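Local coordinates for esterase D (PDB 3DKR), which probably hydrolyses carboxylic esters through a serine, histidine and aspartate triad, as expected of an alpha/beta hydrolase, at residues Pro65-Ile68 with Leu69-Gly72; Asp75-Trp78 with Ala79-Ser82; Phe106-Lys109 with Ala110-Thr113. All coordinates share one frame; numbering follows the deposited sequence. Where two conformers were deposited one is given.

All three contacts are turns of single helices, set at different depths in the alpha/beta-hydrolase fold. Contact 1, in the short helix 66-71, is the outlying one, with solvent-facing residues on one side and Ile68 and Leu69 buried on the other; its carbonyl-to-amide bonds are partly weak. Contact 2 follows directly in helix 74-89, and the Trp77 ring packs on Gly72 of contact 1. In contact 2 a serine hydroxyl doubles one backbone bond, a second perhaps another, and indole rings take polar neighbours. Contact 3, in helix 101-113, is the most buried, mixing mostly regular helix bonds with a water bridge. Contacts 2 and 3 touch through Trp77, Trp78 and Phe106, whereas contacts 1 and 3 stay about 9 Å apart at their nearest atoms.

Contact 1. Residues Pro65-Ile68 with Leu69-Gly72; sequences PLDI and LTKG
Leu66 and Leu69 meet at their branch ends, CD2 of Leu66 lying 3.9 Å from CD1 of Leu69, with the two side chains crossing at a slant. Leu69 also packs on Tyr161 and Leu162 of helix 155-178 and on Phe138 of helix 134-149, so the methyl contact adds to a larger apolar cluster.

Asp67 and Lys71, one helical turn apart, run alongside each other and point the same way. The touching is done by the lysine's methylene chain: its CE comes 3.6 Å from OD1 of Asp67. A bend at the last torsion (chi4 -43°) turns the ammonium aside, and NZ of Lys71 stays 4.6 Å from OD1 of Asp67, too far for a salt bridge. The other carboxylate oxygen, OD2, is hydrogen-bonded to the hydroxyl of Thr62.

The carbonyl of Leu66 gathers several donors. The amide N of Thr70 binds it at 2.9 Å, almost in line with the carbonyl bond. Two weak bonds join it, from Leu69 N at 2.9 Å with a bent approach and from Thr70 OG1 at 3.3 Å. With chi1 at 69°, the threonine hydroxyl sits between its own backbone N and carbonyl carbon, within weak-bond distance of Leu66 O. Lys71 N closes the next turn on Asp67 O at 2.8 Å.

The turn is thus secured chiefly by its backbone, while the opposite charges of Asp67 and Lys71 probably attract each other only at a distance, and the threonine hydroxyl adds little.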
ATOM      1  N   PRO A  65       4.643  -8.268 -17.334  1.00 23.87           N
ATOM      2  CA  PRO A  65       3.962  -8.654 -16.086  1.00 23.65           C
ATOM      3  C   PRO A  65       4.617  -9.790 -15.297  1.00 22.98           C
ATOM      4  O   PRO A  65       4.500  -9.826 -14.076  1.00 22.67           O
ATOM      5  CB  PRO A  65       2.568  -9.068 -16.556  1.00 24.16           C
ATOM      6  CG  PRO A  65       2.364  -8.295 -17.826  1.00 25.03           C
ATOM      7  CD  PRO A  65       3.706  -8.269 -18.473  1.00 24.37           C
ATOM      8  N   LEU A  66       5.312 -10.699 -15.975  1.00 21.93           N
ATOM      9  CA  LEU A  66       6.031 -11.773 -15.291  1.00 21.33           C
ATOM     10  C   LEU A  66       7.135 -11.261 -14.374  1.00 20.75           C
ATOM     11  O   LEU A  66       7.519 -11.960 -13.435  1.00 21.01           O
ATOM     12  CB  LEU A  66       6.599 -12.776 -16.301  1.00 22.23           C
ATOM     13  CG  LEU A  66       5.527 -13.592 -17.007  1.00 23.78           C
ATOM     14  CD1 LEU A  66       6.132 -14.410 -18.153  1.00 25.94           C
ATOM     15  CD2 LEU A  66       4.775 -14.498 -16.031  1.00 26.22           C
ATOM     16  N   ASP A  67       7.652 -10.057 -14.638  1.00 19.78           N
ATOM     17  CA  ASP A  67       8.676  -9.460 -13.770  1.00 20.03           C
ATOM     18  C   ASP A  67       8.200  -9.329 -12.325  1.00 18.93           C
ATOM     19  O   ASP A  67       9.013  -9.444 -11.391  1.00 19.06           O
ATOM     20  CB  ASP A  67       9.085  -8.083 -14.264  1.00 19.97           C
ATOM     21  CG  ASP A  67       9.938  -8.134 -15.527  1.00 21.58           C
ATOM     22  OD1 ASP A  67      10.422  -9.232 -15.915  1.00 21.57           O
ATOM     23  OD2 ASP A  67      10.135  -7.050 -16.111  1.00 22.82           O
ATOM     24  N   ILE A  68       6.907  -9.096 -12.144  1.00 18.40           N
ATOM     25  CA  ILE A  68       6.331  -9.002 -10.785  1.00 18.18           C
ATOM     26  C   ILE A  68       6.555 -10.311 -10.068  1.00 18.00           C
ATOM     27  O   ILE A  68       6.931 -10.353  -8.884  1.00 17.71           O
ATOM     28  CB  ILE A  68       4.813  -8.685 -10.822  1.00 18.28           C
ATOM     29  CG1 ILE A  68       4.575  -7.279 -11.396  1.00 17.75           C
ATOM     30  CG2 ILE A  68       4.200  -8.827  -9.427  1.00 18.98           C
ATOM     31  CD1 ILE A  68       3.163  -7.004 -11.856  1.00 18.65           C
ATOM     32  N   LEU A  69       6.344 -11.401 -10.813  1.00 18.61           N
ATOM     33  CA  LEU A  69       6.380 -12.742 -10.263  1.00 19.46           C
ATOM     34  C   LEU A  69       7.784 -13.302 -10.137  1.00 20.06           C
ATOM     35  O   LEU A  69       8.025 -14.148  -9.279  1.00 21.29           O
ATOM     36  CB  LEU A  69       5.563 -13.677 -11.157  1.00 19.52           C
ATOM     37  CG  LEU A  69       4.076 -13.342 -11.278  1.00 19.69           C
ATOM     38  CD1 LEU A  69       3.413 -14.087 -12.424  1.00 22.24           C
ATOM     39  CD2 LEU A  69       3.359 -13.665  -9.971  1.00 22.17           C
ATOM     40  N   THR A  70       8.701 -12.867 -11.003  1.00 21.16           N
ATOM     41  CA  THR A  70      10.057 -13.447 -11.017  1.00 21.81           C
ATOM     42  C   THR A  70      11.162 -12.550 -10.450  1.00 22.17           C
ATOM     43  O   THR A  70      12.236 -13.054 -10.097  1.00 22.91           O
ATOM     44  CB  THR A  70      10.487 -13.847 -12.444  1.00 22.13           C
ATOM     45  OG1 THR A  70      10.691 -12.676 -13.233  1.00 22.20           O
ATOM     46  CG2 THR A  70       9.444 -14.754 -13.092  1.00 23.55           C
ATOM     47  N   LYS A  71      10.913 -11.241 -10.373  1.00 22.14           N
ATOM     48  CA  LYS A  71      11.924 -10.287  -9.902  1.00 22.04           C
ATOM     49  C   LYS A  71      11.524  -9.539  -8.627  1.00 21.70           C
ATOM     50  O   LYS A  71      12.300  -8.731  -8.120  1.00 23.35           O
ATOM     51  CB  LYS A  71      12.290  -9.294 -11.010  1.00 22.49           C
ATOM     52  CG  LYS A  71      12.833  -9.965 -12.263  1.00 25.69           C
ATOM     53  CD  LYS A  71      13.400  -8.964 -13.242  1.00 29.51           C
ATOM     54  CE  LYS A  71      13.751  -9.635 -14.566  1.00 32.26           C
ATOM     55  NZ  LYS A  71      14.434 -10.952 -14.388  1.00 33.69           N
ATOM     56  N   GLY A  72      10.331  -9.806  -8.102  1.00 19.90           N
ATOM     57  CA  GLY A  72       9.925  -9.232  -6.820  1.00 19.30           C
ATOM     58  C   GLY A  72       9.452 -10.329  -5.896  1.00 18.84           C
ATOM     59  O   GLY A  72       9.064 -11.403  -6.347  1.00 18.28           O
TER

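Contact 2. Residues Asp75-Trp78 with Ala79-Ser82; sequences DIWW and AESS
Helix 74-89 packs beside helix 101-113, which begins at the probable nucleophile Ser101, and here two tryptophans meet the residues after them. In one of the two conformers of Ser82, hence tentatively, OG sits 3.3 Å above the plane of the Trp78 ring, over its centre. The indole is swung there with CG opposite the backbone N (chi1 171°), and makes a cation-pi contact with Lys109.

At Trp77 the approach is from the edge: OE1 of Glu80 lies in the ring plane, 3.4 Å from CD1 of Trp77, with the carboxylate tilted 30° from the indole. Ser58 takes both polar ends, its OG bonding OE2 of Glu80 and its carbonyl the indole NE1 of Trp77. Ile76 lies alongside Glu80, its CG2 3.6 Å from OE2 of Glu80.

Ser81 OG doubles a backbone bond, reaching Trp77 O at 2.8 Å while Ser81 N meets it from the opposite face of the carbonyl plane. Ser82 N binds Trp78 O at 2.9 Å, nearly straight on, where that conformer's OG may join it.

A serine bonding back to the carbonyl four residues earlier is a familiar feature of alpha-helices, here one flanking the sheet of an alpha/beta hydrolase.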
ATOM      1  N   ASP A  75      10.006 -10.270   0.645  1.00 17.77           N
ATOM      2  CA  ASP A  75      11.216  -9.916   1.370  1.00 18.18           C
ATOM      3  C   ASP A  75      11.903  -8.718   0.729  1.00 17.92           C
ATOM      4  O   ASP A  75      12.307  -7.779   1.429  1.00 17.10           O
ATOM      5  CB  ASP A  75      12.139 -11.134   1.504  1.00 18.69           C
ATOM      6  CG  ASP A  75      11.501 -12.235   2.326  1.00 21.18           C
ATOM      7  OD1 ASP A  75      11.010 -11.949   3.450  1.00 21.42           O
ATOM      8  OD2 ASP A  75      11.436 -13.378   1.814  1.00 26.02           O
ATOM      9  N   ILE A  76      11.991  -8.717  -0.597  1.00 18.03           N
ATOM     10  CA  ILE A  76      12.555  -7.562  -1.333  1.00 18.05           C
ATOM     11  C   ILE A  76      11.716  -6.310  -1.070  1.00 17.35           C
ATOM     12  O   ILE A  76      12.250  -5.230  -0.775  1.00 17.30           O
ATOM     13  CB  ILE A  76      12.649  -7.846  -2.853  1.00 18.46           C
ATOM     14  CG1 ILE A  76      13.677  -8.948  -3.113  1.00 19.10           C
ATOM     15  CG2 ILE A  76      12.993  -6.583  -3.624  1.00 19.06           C
ATOM     16  CD1 ILE A  76      13.684  -9.492  -4.535  1.00 19.42           C
ATOM     17  N   TRP A  77      10.399  -6.461  -1.168  1.00 16.36           N
ATOM     18  CA  TRP A  77       9.495  -5.319  -1.022  1.00 15.90           C
ATOM     19  C   TRP A  77       9.540  -4.783   0.404  1.00 16.21           C
ATOM     20  O   TRP A  77       9.410  -3.568   0.623  1.00 15.60           O
ATOM     21  CB  TRP A  77       8.062  -5.692  -1.413  1.00 16.07           C
ATOM     22  CG  TRP A  77       7.983  -6.200  -2.820  1.00 15.45           C
ATOM     23  CD1 TRP A  77       8.760  -5.817  -3.871  1.00 15.90           C
ATOM     24  CD2 TRP A  77       7.049  -7.156  -3.331  1.00 15.31           C
ATOM     25  NE1 TRP A  77       8.376  -6.489  -5.015  1.00 15.09           N
ATOM     26  CE2 TRP A  77       7.336  -7.327  -4.705  1.00 15.06           C
ATOM     27  CE3 TRP A  77       6.014  -7.909  -2.759  1.00 15.31           C
ATOM     28  CZ2 TRP A  77       6.615  -8.215  -5.512  1.00 15.95           C
ATOM     29  CZ3 TRP A  77       5.296  -8.788  -3.574  1.00 16.21           C
ATOM     30  CH2 TRP A  77       5.600  -8.926  -4.930  1.00 16.39           C
ATOM     31  N   TRP A  78       9.731  -5.670   1.371  1.00 15.82           N
ATOM     32  CA  TRP A  78       9.907  -5.222   2.758  1.00 16.16           C
ATOM     33  C   TRP A  78      11.204  -4.423   2.914  1.00 16.28           C
ATOM     34  O   TRP A  78      11.213  -3.349   3.521  1.00 16.25           O
ATOM     35  CB  TRP A  78       9.856  -6.414   3.718  1.00 16.83           C
ATOM     36  CG  TRP A  78      10.227  -6.118   5.150  1.00 16.67           C
ATOM     37  CD1 TRP A  78      11.112  -6.810   5.909  1.00 17.69           C
ATOM     38  CD2 TRP A  78       9.710  -5.069   5.993  1.00 16.82           C
ATOM     39  NE1 TRP A  78      11.190  -6.275   7.172  1.00 18.63           N
ATOM     40  CE2 TRP A  78      10.345  -5.200   7.251  1.00 16.55           C
ATOM     41  CE3 TRP A  78       8.784  -4.041   5.811  1.00 17.38           C
ATOM     42  CZ2 TRP A  78      10.079  -4.341   8.321  1.00 18.26           C
ATOM     43  CZ3 TRP A  78       8.517  -3.171   6.892  1.00 16.95           C
ATOM     44  CH2 TRP A  78       9.170  -3.333   8.119  1.00 17.79           C
ATOM     45  N   ALA A  79      12.306  -4.916   2.361  1.00 16.44           N
ATOM     46  CA  ALA A  79      13.556  -4.139   2.397  1.00 16.25           C
ATOM     47  C   ALA A  79      13.372  -2.761   1.727  1.00 16.74           C
ATOM     48  O   ALA A  79      13.895  -1.745   2.195  1.00 17.54           O
ATOM     49  CB  ALA A  79      14.681  -4.901   1.693  1.00 16.74           C
ATOM     50  N   GLU A  80      12.635  -2.730   0.626  1.00 16.48           N
ATOM     51  CA  GLU A  80      12.416  -1.476  -0.105  1.00 15.96           C
ATOM     52  C   GLU A  80      11.569  -0.504   0.723  1.00 15.94           C
ATOM     53  O   GLU A  80      11.835   0.700   0.754  1.00 15.76           O
ATOM     54  CB  GLU A  80      11.794  -1.754  -1.478  1.00 16.16           C
ATOM     55  CG  GLU A  80      12.810  -2.439  -2.402  1.00 16.71           C
ATOM     56  CD  GLU A  80      12.262  -2.984  -3.727  1.00 17.09           C
ATOM     57  OE1 GLU A  80      11.052  -3.257  -3.859  1.00 16.41           O
ATOM     58  OE2 GLU A  80      13.082  -3.129  -4.673  1.00 20.19           O
ATOM     59  N   SER A  81      10.565  -1.035   1.404  1.00 15.84           N
ATOM     60  CA  SER A  81       9.693  -0.209   2.254  1.00 16.08           C
ATOM     61  C   SER A  81      10.476   0.352   3.427  1.00 15.62           C
ATOM     62  O   SER A  81      10.336   1.530   3.782  1.00 16.61           O
ATOM     63  CB  SER A  81       8.528  -1.039   2.793  1.00 16.11           C
ATOM     64  OG  SER A  81       7.725  -1.594   1.759  1.00 16.35           O
ATOM     65  N   SER A  82      11.297  -0.490   4.034  1.00 15.83           N
ATOM     66  CA  SER A  82      12.134  -0.089   5.168  0.50 15.69           C
ATOM     67  C   SER A  82      13.123   1.010   4.761  1.00 16.09           C
ATOM     68  O   SER A  82      13.373   1.981   5.505  1.00 16.82           O
ATOM     69  CB  SER A  82      12.894  -1.308   5.700  0.50 16.21           C
ATOM     70  OG  SER A  82      12.006  -2.324   6.153  0.50 15.63           O
TER

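Contact 3. Residues Phe106-Lys109 with Ala110-Thr113; sequences FAMK and ALET
Apolar contact across this turn is made by Met108 and Leu111, whose side chains cross at an angle, CE of Met108 resting 4.0 Å from CD1 of Leu111. The bend at chi2 places the methionine sulfur near this methyl, and the bend at chi3 brings CE back to it; both residues also pack on Thr187 of strand 187-192.

Backbone bonds are regular over the first three links, among them Ala110 N to Phe106 O at 2.8 Å and Glu112 N to Met108 O at 3.0 Å. The last amide, Thr113 N, binds Lys109 O only weakly, but Thr113 OG1 reaches that oxygen at 2.8 Å, from above the carbonyl plane. This helix, 101-113, is the crossover of the beta-alpha-beta unit between strands 94-99 and 119-122; the predicted nucleophile Ser101 stands at its start.

Charge is handled through water. Lys109 and Glu112 cross at about a right angle, their charged ends apart, and a water accepts from Lys109 NZ at 2.9 Å and donates to Glu112 OE1 at 2.7 Å. With an alanine at Glu112 the water would probably lose its acceptor and the ammonium of Lys109 its nearby opposite charge. The lysine side chain also touches Phe172 and Val176 of helix 155-178.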
ATOM      1  N   PHE A 106       3.339  -3.749   4.585  1.00 14.51           N
ATOM      2  CA  PHE A 106       4.644  -3.217   4.962  1.00 14.42           C
ATOM      3  C   PHE A 106       4.519  -1.967   5.839  1.00 14.56           C
ATOM      4  O   PHE A 106       5.328  -1.767   6.735  1.00 14.68           O
ATOM      5  CB  PHE A 106       5.493  -2.955   3.722  1.00 14.93           C
ATOM      6  CG  PHE A 106       5.595  -4.163   2.824  1.00 13.72           C
ATOM      7  CD1 PHE A 106       6.033  -5.372   3.336  1.00 15.77           C
ATOM      8  CD2 PHE A 106       5.213  -4.103   1.489  1.00 15.81           C
ATOM      9  CE1 PHE A 106       6.116  -6.501   2.520  1.00 15.73           C
ATOM     10  CE2 PHE A 106       5.303  -5.218   0.678  1.00 15.49           C
ATOM     11  CZ  PHE A 106       5.736  -6.415   1.192  1.00 15.40           C
ATOM     12  N   ALA A 107       3.489  -1.147   5.605  1.00 14.35           N
ATOM     13  CA  ALA A 107       3.238   0.007   6.486  1.00 14.50           C
ATOM     14  C   ALA A 107       3.006  -0.441   7.911  1.00 14.81           C
ATOM     15  O   ALA A 107       3.545   0.137   8.856  1.00 15.24           O
ATOM     16  CB  ALA A 107       2.041   0.824   6.009  1.00 13.98           C
ATOM     17  N   MET A 108       2.217  -1.500   8.073  1.00 14.63           N
ATOM     18  CA  MET A 108       1.929  -2.009   9.409  1.00 15.26           C
ATOM     19  C   MET A 108       3.181  -2.629  10.013  1.00 15.16           C
ATOM     20  O   MET A 108       3.444  -2.432  11.204  1.00 15.83           O
ATOM     21  CB  MET A 108       0.751  -2.977   9.395  1.00 15.75           C
ATOM     22  CG  MET A 108      -0.583  -2.332   9.017  1.00 15.84           C
ATOM     23  SD  MET A 108      -1.016  -0.813   9.926  1.00 16.14           S
ATOM     24  CE  MET A 108      -0.787  -1.358  11.627  1.00 17.65           C
ATOM     25  N   LYS A 109       3.968  -3.364   9.228  1.00 15.06           N
ATOM     26  CA  LYS A 109       5.188  -3.961   9.770  1.00 14.82           C
ATOM     27  C   LYS A 109       6.187  -2.865  10.171  1.00 15.06           C
ATOM     28  O   LYS A 109       6.923  -3.009  11.152  1.00 15.71           O
ATOM     29  CB  LYS A 109       5.825  -4.956   8.801  1.00 15.07           C
ATOM     30  CG  LYS A 109       6.839  -5.870   9.459  1.00 16.45           C
ATOM     31  CD  LYS A 109       7.430  -6.856   8.472  1.00 17.57           C
ATOM     32  CE  LYS A 109       8.408  -7.815   9.140  1.00 18.84           C
ATOM     33  NZ  LYS A 109       7.729  -8.888   9.927  1.00 18.14           N
ATOM     34  N   ALA A 110       6.184  -1.760   9.424  1.00 14.63           N
ATOM     35  CA  ALA A 110       6.977  -0.584   9.783  1.00 15.23           C
ATOM     36  C   ALA A 110       6.567  -0.024  11.143  1.00 15.93           C
ATOM     37  O   ALA A 110       7.420   0.212  12.009  1.00 16.82           O
ATOM     38  CB  ALA A 110       6.848   0.482   8.693  1.00 15.39           C
ATOM     39  N   LEU A 111       5.267   0.169  11.353  1.00 15.76           N
ATOM     40  CA  LEU A 111       4.787   0.662  12.654  1.00 15.96           C
ATOM     41  C   LEU A 111       5.205  -0.292  13.789  1.00 16.71           C
ATOM     42  O   LEU A 111       5.580   0.149  14.889  1.00 17.10           O
ATOM     43  CB  LEU A 111       3.274   0.873  12.655  1.00 16.79           C
ATOM     44  CG  LEU A 111       2.766   1.971  11.719  1.00 16.67           C
ATOM     45  CD1 LEU A 111       1.247   2.045  11.744  1.00 18.31           C
ATOM     46  CD2 LEU A 111       3.378   3.315  12.068  1.00 19.01           C
ATOM     47  N   GLU A 112       5.137  -1.590  13.518  1.00 16.31           N
ATOM     48  CA  GLU A 112       5.483  -2.611  14.514  1.00 16.12           C
ATOM     49  C   GLU A 112       6.975  -2.659  14.861  1.00 16.78           C
ATOM     50  O   GLU A 112       7.334  -2.959  16.002  1.00 18.11           O
ATOM     51  CB  GLU A 112       5.098  -3.996  13.993  1.00 16.14           C
ATOM     52  CG  GLU A 112       3.608  -4.248  13.824  1.00 15.77           C
ATOM     53  CD  GLU A 112       3.271  -5.526  13.017  1.00 15.75           C
ATOM     54  OE1 GLU A 112       4.187  -6.161  12.440  1.00 17.53           O
ATOM     55  OE2 GLU A 112       2.064  -5.888  13.002  1.00 16.86           O
ATOM     56  N   THR A 113       7.843  -2.469  13.869  1.00 17.24           N
ATOM     57  CA  THR A 113       9.256  -2.873  14.019  1.00 17.60           C
ATOM     58  C   THR A 113      10.334  -1.826  13.715  1.00 18.31           C
ATOM     59  O   THR A 113      11.507  -2.058  14.041  1.00 18.70           O
ATOM     60  CB  THR A 113       9.570  -4.123  13.156  1.00 18.24           C
ATOM     61  OG1 THR A 113       9.565  -3.774  11.773  1.00 18.74           O
ATOM     62  CG2 THR A 113       8.563  -5.244  13.416  1.00 18.63           C
TER
HETATM   63  O   HOH W   1       6.045  -8.140  12.128  1.00 20.51           O